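Local coordinates for protein secretin XcpQ (Pseudomonas aeruginosa, PDB 4EC5) that forms the outer membrane channel of the type II secretion system, through which proteins such as elastase LasB are exported, this fragment covering its periplasmic N0, N1 and N2 domains, at residues G209-A214 against I222-P227. The protein carries 1 engineered substitution. Sequence-based numbering, arbitrary orientation.
Sequences GAQVIA and IILGPP
With chi1 at 65°, L224 holds its CG between its own backbone N and carbonyl carbon, and this brings the end of the side chain toward the neighbouring strand, on the face it shares with Q211 and I213, where CD2 lies 3.7 Å from CD1 of I213. The isoleucine meets it obliquely. Q211 runs beside L224 in the same direction, and its amide oxygen OE1 only grazes CD1 of L224 at 4.1 Å. I213 and I222 share this face at their branch points, CB to CB 4.2 Å, and both also touch P134 in a loop. On the other face V212 and I223 lie alongside each other; the bent end of I223 brings its CD1 to 3.7 Å from CG1 of V212 and also within touch of CG2, forming a small apolar patch covered by L233 of helix 227-240 and, over V212, by L195 and M199 of helix 188-201.

The backbones supply the polar half of the example. Two reciprocal pairs of hydrogen bonds join Q211 with L224 and I213 with I222. The second pair measures 2.8 Å both from I213 N to I222 O and from I222 N to I213 O, with each donor in the carbonyl plane; in the Q211–L224 pair the donors tilt out of it. V212 and I223 form the intervening non-hydrogen-bonded pair. Beyond the paired strands the backbones remain close at G225, whose carbonyl oxygen accepts a hydrogen bond from R230, and P226 takes the N-cap position just before helix 227-240. The whole is an antiparallel beta hairpin in the region assigned as the N2 domain, pairing an outermost strand with the central strand of a three-stranded sheet packed on one face against two helices.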
loop_
_atom_site.group_PDB
_atom_site.type_symbol
_atom_site.label_atom_id
_atom_site.label_comp_id
_atom_site.label_asym_id
_atom_site.label_seq_id
_atom_site.Cartn_x
_atom_site.Cartn_y
_atom_site.Cartn_z
ATOM N N GLY A 209 16.071 -0.951 24.126
ATOM C CA GLY A 209 15.919 0.121 23.156
ATOM C C GLY A 209 15.143 -0.319 21.929
ATOM O O GLY A 209 14.557 0.512 21.232
ATOM N N ALA A 210 15.140 -1.620 21.654
ATOM C CA ALA A 210 14.378 -2.143 20.528
ATOM C C ALA A 210 12.914 -2.246 20.935
ATOM O O ALA A 210 12.592 -2.174 22.118
ATOM C CB ALA A 210 14.924 -3.488 20.076
ATOM N N GLN A 211 12.029 -2.415 19.960
ATOM C CA GLN A 211 10.603 -2.446 20.238
ATOM C C GLN A 211 9.936 -3.454 19.306
ATOM O O GLN A 211 10.425 -3.698 18.204
ATOM C CB GLN A 211 10.053 -1.030 20.054
ATOM C CG GLN A 211 8.547 -0.871 19.977
ATOM C CD GLN A 211 8.162 0.586 19.757
ATOM O OE1 GLN A 211 9.000 1.482 19.895
ATOM N NE2 GLN A 211 6.902 0.832 19.412
ATOM N N VAL A 212 8.829 -4.044 19.742
ATOM C CA VAL A 212 8.141 -5.043 18.932
ATOM C C VAL A 212 6.750 -4.533 18.607
ATOM O O VAL A 212 6.080 -3.944 19.455
ATOM C CB VAL A 212 7.960 -6.378 19.686
ATOM C CG1 VAL A 212 7.396 -7.447 18.751
ATOM C CG2 VAL A 212 9.281 -6.839 20.277
ATOM N N ILE A 213 6.323 -4.763 17.372
ATOM C CA ILE A 213 4.945 -4.527 16.977
ATOM C C ILE A 213 4.370 -5.812 16.395
ATOM O O ILE A 213 4.902 -6.354 15.422
ATOM C CB ILE A 213 4.819 -3.386 15.953
ATOM C CG1 ILE A 213 5.109 -2.047 16.636
ATOM C CG2 ILE A 213 3.436 -3.388 15.308
ATOM C CD1 ILE A 213 5.253 -0.886 15.681
ATOM N N ALA A 214 3.289 -6.301 16.988
ATOM C CA ALA A 214 2.631 -7.493 16.482
ATOM C C ALA A 214 1.811 -7.129 15.258
ATOM O O ALA A 214 1.148 -6.094 15.228
ATOM C CB ALA A 214 1.732 -8.060 17.561
ATOM N N ILE A 222 7.012 -7.164 13.772
ATOM C CA ILE A 222 7.790 -6.075 13.209
ATOM C C ILE A 222 8.703 -5.581 14.311
ATOM O O ILE A 222 8.235 -5.095 15.344
ATOM C CB ILE A 222 6.891 -4.927 12.701
ATOM C CG1 ILE A 222 6.019 -5.381 11.529
ATOM C CG2 ILE A 222 7.734 -3.729 12.276
ATOM C CD1 ILE A 222 4.812 -4.483 11.299
ATOM N N ILE A 223 10.007 -5.707 14.099
ATOM C CA ILE A 223 10.962 -5.325 15.118
ATOM C C ILE A 223 11.650 -4.020 14.680
ATOM O O ILE A 223 12.155 -3.927 13.560
ATOM C CB ILE A 223 12.030 -6.449 15.321
ATOM C CG1 ILE A 223 11.401 -7.852 15.487
ATOM C CG2 ILE A 223 12.949 -6.130 16.488
ATOM C CD1 ILE A 223 10.370 -7.979 16.575
ATOM N N LEU A 224 11.662 -3.030 15.544
ATOM C CA LEU A 224 12.290 -1.770 15.207
ATOM C C LEU A 224 13.249 -1.328 16.293
ATOM O O LEU A 224 13.220 -1.832 17.397
ATOM C CB LEU A 224 11.263 -0.689 14.893
ATOM C CG LEU A 224 10.311 -0.170 15.947
ATOM C CD1 LEU A 224 10.444 1.330 16.055
ATOM C CD2 LEU A 224 8.913 -0.536 15.572
ATOM N N GLY A 225 14.136 -0.419 15.929
ATOM C CA GLY A 225 15.114 0.120 16.840
ATOM C C GLY A 225 16.423 0.457 16.196
ATOM O O GLY A 225 16.609 0.297 14.984
ATOM N N PRO A 226 17.347 0.948 17.011
ATOM C CA PRO A 226 18.698 1.208 16.527
ATOM C C PRO A 226 19.358 -0.090 16.091
ATOM O O PRO A 226 19.006 -1.153 16.595
ATOM C CB PRO A 226 19.388 1.884 17.712
ATOM C CG PRO A 226 18.589 1.519 18.909
ATOM C CD PRO A 226 17.194 1.216 18.450
ATOM N N PRO A 227 20.307 0.003 15.154
ATOM C CA PRO A 227 20.875 -1.167 14.478
ATOM C C PRO A 227 21.303 -2.332 15.364
ATOM O O PRO A 227 20.894 -3.462 15.095
ATOM C CB PRO A 227 22.041 -0.603 13.654
ATOM C CG PRO A 227 21.808 0.863 13.568
ATOM C CD PRO A 227 20.847 1.278 14.641
#